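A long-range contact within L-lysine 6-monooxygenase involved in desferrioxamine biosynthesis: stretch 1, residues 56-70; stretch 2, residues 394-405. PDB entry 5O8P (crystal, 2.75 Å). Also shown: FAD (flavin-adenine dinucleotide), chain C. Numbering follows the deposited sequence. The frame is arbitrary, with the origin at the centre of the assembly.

Stretch 1 56-70: HLQTPFMADLVTLAD
Stretch 2 394-405: PDLGMACYRNSV

No hydrogen bond joins these two stretches, whose touching residues lie at least 329 positions apart in sequence; packing alone joins them directly, while FAD bridges them. Q58 N donates to flavin O4 (3.1 Å) and L396 N to flavin O2 (2.8 Å). L57 CD2 meets L396 CD1 at 4.4 Å, apolar against apolar.

Stretch 1 turns a corner at Q58 and T59, makes a type I turn from P60 to A63, and continues as loop. Stretch 2 runs through a 3-10 segment, L396 to G397, to M398, at the N-cap position right before a helix that runs on past V405. The register pairs A63 with G397 (CA to CA, 4.7 Å) and A69 with C400 (5.4 Å). Small residues suit such closeness: A63 CB lies 3.6 Å from G397 CA. Within stretch 2, a CB on G397 would clash with D395 OD1, which accepts from G397 N (2.7 Å).

C400 (chi1 m) has the largest covered area, 99 Å²; its short side chain fits against the loop, SG 3.5 Å from both L65 O and V66 O, CB 3.8 Å from L68 CB and 3.9 Å from A69 CB. D64 (p) shapes this loop, OD1 accepting from V66 N (3.1 Å) and T67 N (2.7 Å). L68 (m, t) is long enough to bring CD1 to 3.2 Å from G397 O. One helical turn beyond C400, S404 (m) is short enough for OG to donate back to C400 O (2.8 Å) while lying 3.5 Å from A69 CB.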

ATOM      1  N   HIS B  56     -10.823  11.262  -8.288  1.00 51.36           N
ATOM      2  CA  HIS B  56      -9.546  11.405  -9.025  1.00 52.14           C
ATOM      3  C   HIS B  56      -9.656  10.903 -10.445  1.00 46.48           C
ATOM      4  O   HIS B  56     -10.573  10.178 -10.781  1.00 44.61           O
ATOM      5  CB  HIS B  56      -8.355  10.657  -8.381  1.00 58.50           C
ATOM      6  CG  HIS B  56      -8.722   9.422  -7.639  1.00 62.35           C
ATOM      7  ND1 HIS B  56      -9.058   9.449  -6.309  1.00 71.76           N
ATOM      8  CD2 HIS B  56      -8.756   8.120  -8.016  1.00 71.98           C
ATOM      9  CE1 HIS B  56      -9.330   8.220  -5.902  1.00 89.80           C
ATOM     10  NE2 HIS B  56      -9.158   7.395  -6.920  1.00 86.33           N
ATOM     11  N   LEU B  57      -8.675  11.268 -11.260  1.00 46.19           N
ATOM     12  CA  LEU B  57      -8.456  10.604 -12.533  1.00 46.49           C
ATOM     13  C   LEU B  57      -7.945   9.179 -12.315  1.00 44.27           C
ATOM     14  O   LEU B  57      -7.335   8.865 -11.278  1.00 42.55           O
ATOM     15  CB  LEU B  57      -7.428  11.359 -13.374  1.00 50.34           C
ATOM     16  CG  LEU B  57      -7.676  12.808 -13.775  1.00 50.63           C
ATOM     17  CD1 LEU B  57      -6.421  13.376 -14.406  1.00 59.59           C
ATOM     18  CD2 LEU B  57      -8.835  12.903 -14.734  1.00 52.22           C
ATOM     19  N   GLN B  58      -8.155   8.340 -13.320  1.00 43.89           N
ATOM     20  CA  GLN B  58      -7.775   6.926 -13.256  1.00 46.77           C
ATOM     21  C   GLN B  58      -6.412   6.684 -13.891  1.00 44.26           C
ATOM     22  O   GLN B  58      -6.058   5.563 -14.235  1.00 43.08           O
ATOM     23  CB  GLN B  58      -8.840   6.083 -13.970  1.00 51.82           C
ATOM     24  CG  GLN B  58     -10.252   6.194 -13.417  1.00 58.52           C
ATOM     25  CD  GLN B  58     -10.300   6.062 -11.907  1.00 63.10           C
ATOM     26  OE1 GLN B  58     -10.290   4.959 -11.360  1.00 67.40           O
ATOM     27  NE2 GLN B  58     -10.302   7.198 -11.227  1.00 57.21           N
ATOM     28  N   THR B  59      -5.625   7.750 -13.979  1.00 47.69           N
ATOM     29  CA  THR B  59      -4.539   7.856 -14.930  1.00 45.90           C
ATOM     30  C   THR B  59      -3.483   8.789 -14.301  1.00 44.72           C
ATOM     31  O   THR B  59      -3.829   9.876 -13.790  1.00 55.09           O
ATOM     32  CB  THR B  59      -5.133   8.365 -16.274  1.00 46.41           C
ATOM     33  OG1 THR B  59      -4.580   7.612 -17.341  1.00 44.95           O
ATOM     34  CG2 THR B  59      -4.966   9.901 -16.513  1.00 49.18           C
ATOM     35  N   PRO B  60      -2.203   8.376 -14.291  1.00 39.69           N
ATOM     36  CA  PRO B  60      -1.170   9.205 -13.643  1.00 38.76           C
ATOM     37  C   PRO B  60      -0.994  10.551 -14.329  1.00 41.03           C
ATOM     38  O   PRO B  60      -1.346  10.686 -15.513  1.00 43.95           O
ATOM     39  CB  PRO B  60       0.100   8.381 -13.805  1.00 41.48           C
ATOM     40  CG  PRO B  60      -0.377   6.999 -14.069  1.00 43.01           C
ATOM     41  CD  PRO B  60      -1.614   7.174 -14.888  1.00 41.42           C
ATOM     42  N   PHE B  61      -0.466  11.532 -13.601  1.00 40.03           N
ATOM     43  CA  PHE B  61      -0.422  12.913 -14.108  1.00 38.58           C
ATOM     44  C   PHE B  61       0.399  13.136 -15.379  1.00 37.65           C
ATOM     45  O   PHE B  61       0.165  14.106 -16.069  1.00 47.78           O
ATOM     46  CB  PHE B  61       0.008  13.910 -13.027  1.00 36.75           C
ATOM     47  CG  PHE B  61       1.431  13.751 -12.562  1.00 38.17           C
ATOM     48  CD1 PHE B  61       2.494  14.249 -13.307  1.00 34.78           C
ATOM     49  CD2 PHE B  61       1.710  13.128 -11.343  1.00 39.92           C
ATOM     50  CE1 PHE B  61       3.795  14.116 -12.864  1.00 34.45           C
ATOM     51  CE2 PHE B  61       3.009  12.999 -10.894  1.00 37.10           C
ATOM     52  CZ  PHE B  61       4.050  13.496 -11.654  1.00 36.43           C
ATOM     53  N   MET B  62       1.347  12.260 -15.691  1.00 38.06           N
ATOM     54  CA  MET B  62       2.077  12.315 -16.965  1.00 38.50           C
ATOM     55  C   MET B  62       1.154  12.183 -18.171  1.00 36.79           C
ATOM     56  O   MET B  62       1.527  12.567 -19.269  1.00 40.79           O
ATOM     57  CB  MET B  62       3.149  11.214 -17.044  1.00 42.90           C
ATOM     58  CG  MET B  62       4.272  11.351 -16.025  1.00 45.10           C
ATOM     59  SD  MET B  62       3.840  10.645 -14.421  1.00 51.19           S
ATOM     60  CE  MET B  62       4.148   8.899 -14.724  1.00 51.30           C
ATOM     61  N   ALA B  63      -0.034  11.614 -17.988  1.00 37.52           N
ATOM     62  CA  ALA B  63      -1.093  11.691 -18.999  1.00 42.39           C
ATOM     63  C   ALA B  63      -1.889  12.981 -18.788  1.00 44.21           C
ATOM     64  O   ALA B  63      -3.061  12.985 -18.395  1.00 49.75           O
ATOM     65  CB  ALA B  63      -1.996  10.471 -18.947  1.00 44.91           C
ATOM     66  N   ASP B  64      -1.190  14.073 -19.057  1.00 42.23           N
ATOM     67  CA  ASP B  64      -1.731  15.408 -19.085  1.00 41.23           C
ATOM     68  C   ASP B  64      -1.878  15.748 -20.583  1.00 43.34           C
ATOM     69  O   ASP B  64      -2.058  14.846 -21.395  1.00 42.87           O
ATOM     70  CB  ASP B  64      -0.805  16.365 -18.300  1.00 40.52           C
ATOM     71  CG  ASP B  64       0.620  16.478 -18.892  1.00 39.06           C
ATOM     72  OD1 ASP B  64       0.892  15.961 -19.995  1.00 37.10           O
ATOM     73  OD2 ASP B  64       1.487  17.091 -18.239  1.00 39.31           O
ATOM     74  N   LEU B  65      -1.786  17.018 -20.968  1.00 41.25           N
ATOM     75  CA  LEU B  65      -2.089  17.403 -22.346  1.00 40.90           C
ATOM     76  C   LEU B  65      -0.935  17.142 -23.320  1.00 40.44           C
ATOM     77  O   LEU B  65      -1.163  16.975 -24.529  1.00 38.97           O
ATOM     78  CB  LEU B  65      -2.502  18.874 -22.369  1.00 42.78           C
ATOM     79  CG  LEU B  65      -3.767  19.194 -21.555  1.00 42.94           C
ATOM     80  CD1 LEU B  65      -3.865  20.672 -21.204  1.00 43.59           C
ATOM     81  CD2 LEU B  65      -5.005  18.745 -22.322  1.00 42.45           C
ATOM     82  N   VAL B  66       0.283  17.061 -22.776  1.00 37.74           N
ATOM     83  CA  VAL B  66       1.527  17.168 -23.552  1.00 35.80           C
ATOM     84  C   VAL B  66       2.703  16.256 -23.156  1.00 35.20           C
ATOM     85  O   VAL B  66       3.456  15.828 -24.035  1.00 34.95           O
ATOM     86  CB  VAL B  66       2.047  18.625 -23.527  1.00 37.16           C
ATOM     87  CG1 VAL B  66       1.071  19.551 -24.241  1.00 38.55           C
ATOM     88  CG2 VAL B  66       2.287  19.123 -22.111  1.00 35.77           C
ATOM     89  N   THR B  67       2.875  15.973 -21.860  1.00 34.71           N
ATOM     90  CA  THR B  67       4.081  15.311 -21.336  1.00 31.61           C
ATOM     91  C   THR B  67       4.506  14.011 -22.060  1.00 33.62           C
ATOM     92  O   THR B  67       5.697  13.776 -22.210  1.00 37.58           O
ATOM     93  CB  THR B  67       3.980  15.080 -19.801  1.00 30.51           C
ATOM     94  OG1 THR B  67       3.926  16.332 -19.111  1.00 32.30           O
ATOM     95  CG2 THR B  67       5.174  14.355 -19.256  1.00 34.38           C
ATOM     96  N   LEU B  68       3.579  13.173 -22.522  1.00 33.17           N
ATOM     97  CA  LEU B  68       3.986  11.914 -23.179  1.00 33.11           C
ATOM     98  C   LEU B  68       4.509  12.117 -24.591  1.00 33.14           C
ATOM     99  O   LEU B  68       5.071  11.205 -25.180  1.00 36.13           O
ATOM    100  CB  LEU B  68       2.865  10.865 -23.159  1.00 36.12           C
ATOM    101  CG  LEU B  68       2.483  10.342 -21.757  1.00 36.85           C
ATOM    102  CD1 LEU B  68       1.368   9.320 -21.826  1.00 37.44           C
ATOM    103  CD2 LEU B  68       3.660   9.777 -20.986  1.00 34.67           C
ATOM    104  N   ALA B  69       4.283  13.298 -25.146  1.00 36.25           N
ATOM    105  CA  ALA B  69       4.894  13.701 -26.406  1.00 37.88           C
ATOM    106  C   ALA B  69       6.066  14.652 -26.191  1.00 38.17           C
ATOM    107  O   ALA B  69       7.022  14.618 -26.966  1.00 40.99           O
ATOM    108  CB  ALA B  69       3.852  14.369 -27.284  1.00 41.85           C
ATOM    109  N   ASP B  70       5.983  15.511 -25.170  1.00 37.06           N
ATOM    110  CA  ASP B  70       6.985  16.552 -24.939  1.00 36.14           C
ATOM    111  C   ASP B  70       6.925  17.074 -23.512  1.00 35.51           C
ATOM    112  O   ASP B  70       6.218  18.039 -23.239  1.00 37.46           O
ATOM    113  CB  ASP B  70       6.788  17.715 -25.913  1.00 37.09           C
ATOM    114  CG  ASP B  70       7.721  18.912 -25.625  1.00 39.79           C
ATOM    115  OD1 ASP B  70       8.700  18.739 -24.851  1.00 37.48           O
ATOM    116  OD2 ASP B  70       7.456  20.025 -26.166  1.00 39.57           O
ATOM    117  N   PRO B 394     -10.673   5.962 -25.479  1.00 46.27           N
ATOM    118  CA  PRO B 394     -10.993   7.025 -24.509  1.00 45.68           C
ATOM    119  C   PRO B 394      -9.894   7.367 -23.477  1.00 46.15           C
ATOM    120  O   PRO B 394     -10.108   8.246 -22.644  1.00 51.99           O
ATOM    121  CB  PRO B 394     -12.240   6.481 -23.777  1.00 48.85           C
ATOM    122  CG  PRO B 394     -12.511   5.109 -24.303  1.00 48.89           C
ATOM    123  CD  PRO B 394     -11.336   4.693 -25.119  1.00 50.37           C
ATOM    124  N   ASP B 395      -8.749   6.690 -23.532  1.00 43.17           N
ATOM    125  CA  ASP B 395      -7.660   6.846 -22.564  1.00 41.88           C
ATOM    126  C   ASP B 395      -6.960   8.188 -22.786  1.00 38.79           C
ATOM    127  O   ASP B 395      -6.448   8.445 -23.877  1.00 40.13           O
ATOM    128  CB  ASP B 395      -6.666   5.670 -22.752  1.00 44.96           C
ATOM    129  CG  ASP B 395      -5.751   5.430 -21.536  1.00 46.62           C
ATOM    130  OD1 ASP B 395      -5.452   6.368 -20.779  1.00 52.77           O
ATOM    131  OD2 ASP B 395      -5.300   4.279 -21.351  1.00 56.32           O
ATOM    132  N   LEU B 396      -6.940   9.037 -21.760  1.00 38.92           N
ATOM    133  CA  LEU B 396      -6.095  10.241 -21.760  1.00 41.84           C
ATOM    134  C   LEU B 396      -4.614   9.889 -21.926  1.00 42.86           C
ATOM    135  O   LEU B 396      -3.846  10.680 -22.480  1.00 48.01           O
ATOM    136  CB  LEU B 396      -6.281  11.060 -20.476  1.00 43.78           C
ATOM    137  CG  LEU B 396      -7.632  11.737 -20.244  1.00 46.23           C
ATOM    138  CD1 LEU B 396      -7.631  12.502 -18.927  1.00 48.82           C
ATOM    139  CD2 LEU B 396      -7.998  12.654 -21.398  1.00 43.44           C
ATOM    140  N   GLY B 397      -4.227   8.708 -21.445  1.00 42.32           N
ATOM    141  CA  GLY B 397      -2.878   8.174 -21.592  1.00 40.20           C
ATOM    142  C   GLY B 397      -2.393   7.938 -23.005  1.00 39.71           C
ATOM    143  O   GLY B 397      -1.185   7.900 -23.220  1.00 44.66           O
ATOM    144  N   MET B 398      -3.300   7.771 -23.965  1.00 40.08           N
ATOM    145  CA  MET B 398      -2.903   7.644 -25.376  1.00 46.13           C
ATOM    146  C   MET B 398      -3.310   8.841 -26.240  1.00 45.78           C
ATOM    147  O   MET B 398      -3.364   8.744 -27.470  1.00 40.75           O
ATOM    148  CB  MET B 398      -3.426   6.322 -25.939  1.00 48.80           C
ATOM    149  CG  MET B 398      -2.766   5.123 -25.278  1.00 53.06           C
ATOM    150  SD  MET B 398      -0.978   5.001 -25.563  1.00 54.08           S
ATOM    151  CE  MET B 398      -0.922   4.278 -27.220  1.00 52.92           C
ATOM    152  N   ALA B 399      -3.535   9.981 -25.581  1.00 44.25           N
ATOM    153  CA  ALA B 399      -3.928  11.209 -26.248  1.00 41.61           C
ATOM    154  C   ALA B 399      -2.732  11.805 -26.955  1.00 39.59           C
ATOM    155  O   ALA B 399      -2.829  12.175 -28.124  1.00 45.88           O
ATOM    156  CB  ALA B 399      -4.499  12.199 -25.248  1.00 45.10           C
ATOM    157  N   CYS B 400      -1.603  11.897 -26.254  1.00 36.50           N
ATOM    158  CA  CYS B 400      -0.351  12.364 -26.877  1.00 36.17           C
ATOM    159  C   CYS B 400       0.145  11.452 -28.006  1.00 36.65           C
ATOM    160  O   CYS B 400       0.656  11.961 -28.999  1.00 31.02           O
ATOM    161  CB  CYS B 400       0.755  12.527 -25.852  1.00 36.80           C
ATOM    162  SG  CYS B 400       0.619  14.020 -24.876  1.00 42.06           S
ATOM    163  N   TYR B 401      -0.006  10.126 -27.862  1.00 37.63           N
ATOM    164  CA  TYR B 401       0.345   9.213 -28.951  1.00 34.76           C
ATOM    165  C   TYR B 401      -0.452   9.598 -30.204  1.00 33.28           C
ATOM    166  O   TYR B 401       0.139   9.888 -31.253  1.00 30.58           O
ATOM    167  CB  TYR B 401       0.118   7.717 -28.605  1.00 34.38           C
ATOM    168  CG  TYR B 401       0.326   6.810 -29.810  1.00 31.90           C
ATOM    169  CD1 TYR B 401       1.608   6.548 -30.292  1.00 31.68           C
ATOM    170  CD2 TYR B 401      -0.757   6.263 -30.506  1.00 32.12           C
ATOM    171  CE1 TYR B 401       1.806   5.783 -31.435  1.00 33.29           C
ATOM    172  CE2 TYR B 401      -0.568   5.463 -31.630  1.00 33.62           C
ATOM    173  CZ  TYR B 401       0.727   5.228 -32.088  1.00 33.90           C
ATOM    174  OH  TYR B 401       0.985   4.462 -33.203  1.00 33.82           O
ATOM    175  N   ARG B 402      -1.779   9.625 -30.077  1.00 31.30           N
ATOM    176  CA  ARG B 402      -2.652   9.899 -31.226  1.00 34.82           C
ATOM    177  C   ARG B 402      -2.376  11.299 -31.816  1.00 33.69           C
ATOM    178  O   ARG B 402      -2.179  11.445 -33.029  1.00 31.06           O
ATOM    179  CB  ARG B 402      -4.137   9.737 -30.853  1.00 36.14           C
ATOM    180  CG  ARG B 402      -5.093   9.694 -32.046  1.00 36.85           C
ATOM    181  CD  ARG B 402      -6.559   9.539 -31.682  1.00 38.29           C
ATOM    182  NE  ARG B 402      -6.889  10.233 -30.435  1.00 42.92           N
ATOM    183  CZ  ARG B 402      -7.478   9.701 -29.364  1.00 47.72           C
ATOM    184  NH1 ARG B 402      -7.924   8.445 -29.351  1.00 49.86           N
ATOM    185  NH2 ARG B 402      -7.678  10.465 -28.295  1.00 52.96           N
ATOM    186  N   ASN B 403      -2.308  12.305 -30.949  1.00 32.52           N
ATOM    187  CA  ASN B 403      -1.970  13.663 -31.375  1.00 33.78           C
ATOM    188  C   ASN B 403      -0.627  13.736 -32.117  1.00 37.53           C
ATOM    189  O   ASN B 403      -0.496  14.466 -33.108  1.00 38.77           O
ATOM    190  CB  ASN B 403      -1.976  14.630 -30.173  1.00 32.22           C
ATOM    191  CG  ASN B 403      -3.380  14.947 -29.677  1.00 31.03           C
ATOM    192  OD1 ASN B 403      -4.315  15.045 -30.464  1.00 27.35           O
ATOM    193  ND2 ASN B 403      -3.528  15.114 -28.368  1.00 32.83           N
ATOM    194  N   SER B 404       0.352  12.960 -31.659  1.00 41.26           N
ATOM    195  CA  SER B 404       1.655  12.910 -32.320  1.00 39.68           C
ATOM    196  C   SER B 404       1.623  12.320 -33.724  1.00 37.46           C
ATOM    197  O   SER B 404       2.432  12.751 -34.563  1.00 39.39           O
ATOM    198  CB  SER B 404       2.674  12.159 -31.468  1.00 39.95           C
ATOM    199  OG  SER B 404       2.980  12.913 -30.317  1.00 40.23           O
ATOM    200  N   VAL B 405       0.725  11.359 -33.982  1.00 35.27           N
ATOM    201  CA  VAL B 405       0.619  10.775 -35.344  1.00 38.42           C
ATOM    202  C   VAL B 405      -0.254  11.672 -36.226  1.00 40.02           C
ATOM    203  O   VAL B 405      -0.072  11.718 -37.444  1.00 42.06           O
ATOM    204  CB  VAL B 405       0.174   9.259 -35.408  1.00 37.28           C
ATOM    205  CG1 VAL B 405       0.486   8.494 -34.121  1.00 38.47           C
ATOM    206  CG2 VAL B 405      -1.286   9.077 -35.780  1.00 36.12           C
TER
HETATM  207  PA  FAD C 501     -15.457  16.083 -24.740  1.00 81.94           P
HETATM  208  O1A FAD C 501     -15.589  16.673 -23.349  1.00 74.09           O
HETATM  209  O2A FAD C 501     -16.580  15.241 -25.296  1.00 70.04           O
HETATM  210  O5B FAD C 501     -15.181  17.344 -25.712  1.00 89.76           O
HETATM  211  C5B FAD C 501     -16.007  17.648 -26.832  1.00 93.35           C
HETATM  212  C4B FAD C 501     -16.218  19.145 -27.029  1.00 92.51           C
HETATM  213  O4B FAD C 501     -16.665  19.386 -28.372  1.00 91.14           O
HETATM  214  C3B FAD C 501     -17.294  19.712 -26.109  1.00 92.41           C
HETATM  215  O3B FAD C 501     -16.799  20.915 -25.506  1.00 71.22           O
HETATM  216  C2B FAD C 501     -18.502  19.929 -27.019  1.00 93.74           C
HETATM  217  O2B FAD C 501     -19.335  21.029 -26.636  1.00102.75           O
HETATM  218  C1B FAD C 501     -17.846  20.201 -28.359  1.00 89.91           C
HETATM  219  N9A FAD C 501     -18.702  20.009 -29.561  1.00 89.25           N
HETATM  220  C8A FAD C 501     -19.461  18.947 -29.903  1.00 89.69           C
HETATM  221  N7A FAD C 501     -20.088  19.173 -31.091  1.00 85.07           N
HETATM  222  C5A FAD C 501     -19.727  20.399 -31.525  1.00 83.69           C
HETATM  223  C6A FAD C 501     -20.012  21.275 -32.695  1.00 80.99           C
HETATM  224  N6A FAD C 501     -20.843  20.870 -33.686  1.00 86.95           N
HETATM  225  N1A FAD C 501     -19.412  22.493 -32.746  1.00 75.99           N
HETATM  226  C2A FAD C 501     -18.581  22.924 -31.772  1.00 77.16           C
HETATM  227  N3A FAD C 501     -18.288  22.186 -30.684  1.00 71.15           N
HETATM  228  C4A FAD C 501     -18.813  20.942 -30.508  1.00 82.70           C
HETATM  229  N1  FAD C 501     -10.477   9.005 -19.228  1.00100.83           N
HETATM  230  C2  FAD C 501      -9.255   8.879 -18.647  1.00100.06           C
HETATM  231  O2  FAD C 501      -8.308   8.461 -19.351  1.00 91.22           O
HETATM  232  N3  FAD C 501      -9.033   9.196 -17.352  1.00100.91           N
HETATM  233  C4  FAD C 501     -10.016   9.651 -16.552  1.00 95.54           C
HETATM  234  O4  FAD C 501      -9.788   9.930 -15.359  1.00 90.37           O
HETATM  235  C4X FAD C 501     -11.381   9.816 -17.112  1.00 93.34           C
HETATM  236  N5  FAD C 501     -12.409  10.272 -16.363  1.00 83.55           N
HETATM  237  C5X FAD C 501     -13.643  10.408 -16.903  1.00 95.47           C
HETATM  238  C6  FAD C 501     -14.666  10.880 -16.083  1.00103.36           C
HETATM  239  C7  FAD C 501     -15.960  11.048 -16.568  1.00104.55           C
HETATM  240  C7M FAD C 501     -17.052  11.557 -15.658  1.00 95.80           C
HETATM  241  C8  FAD C 501     -16.249  10.715 -17.993  1.00103.41           C
HETATM  242  C8M FAD C 501     -17.639  10.887 -18.542  1.00 98.10           C
HETATM  243  C9  FAD C 501     -15.232  10.238 -18.822  1.00105.69           C
HETATM  244  C9A FAD C 501     -13.920  10.065 -18.346  1.00105.54           C
HETATM  245  N10 FAD C 501     -12.840   9.583 -19.161  1.00112.87           N
HETATM  246  C10 FAD C 501     -11.563   9.451 -18.546  1.00101.91           C
HETATM  247  C1' FAD C 501     -12.981   9.219 -20.598  1.00113.15           C
HETATM  248  C2' FAD C 501     -12.607  10.383 -21.546  1.00109.04           C
HETATM  249  O2' FAD C 501     -11.365  10.990 -21.135  1.00 95.16           O
HETATM  250  C3' FAD C 501     -13.696  11.466 -21.662  1.00102.86           C
HETATM  251  O3' FAD C 501     -14.913  10.902 -22.175  1.00101.10           O
HETATM  252  C4' FAD C 501     -13.291  12.645 -22.558  1.00 97.60           C
HETATM  253  O4' FAD C 501     -14.012  13.816 -22.160  1.00 78.97           O
HETATM  254  C5' FAD C 501     -13.557  12.384 -24.038  1.00 99.50           C
HETATM  255  O5' FAD C 501     -12.710  13.228 -24.820  1.00 99.51           O
HETATM  256  P   FAD C 501     -13.337  14.293 -25.837  1.00 83.70           P
HETATM  257  O1P FAD C 501     -12.197  15.077 -26.455  1.00 76.54           O
HETATM  258  O2P FAD C 501     -14.244  13.470 -26.708  1.00 68.07           O
HETATM  259  O3P FAD C 501     -14.081  15.212 -24.717  1.00 95.50           O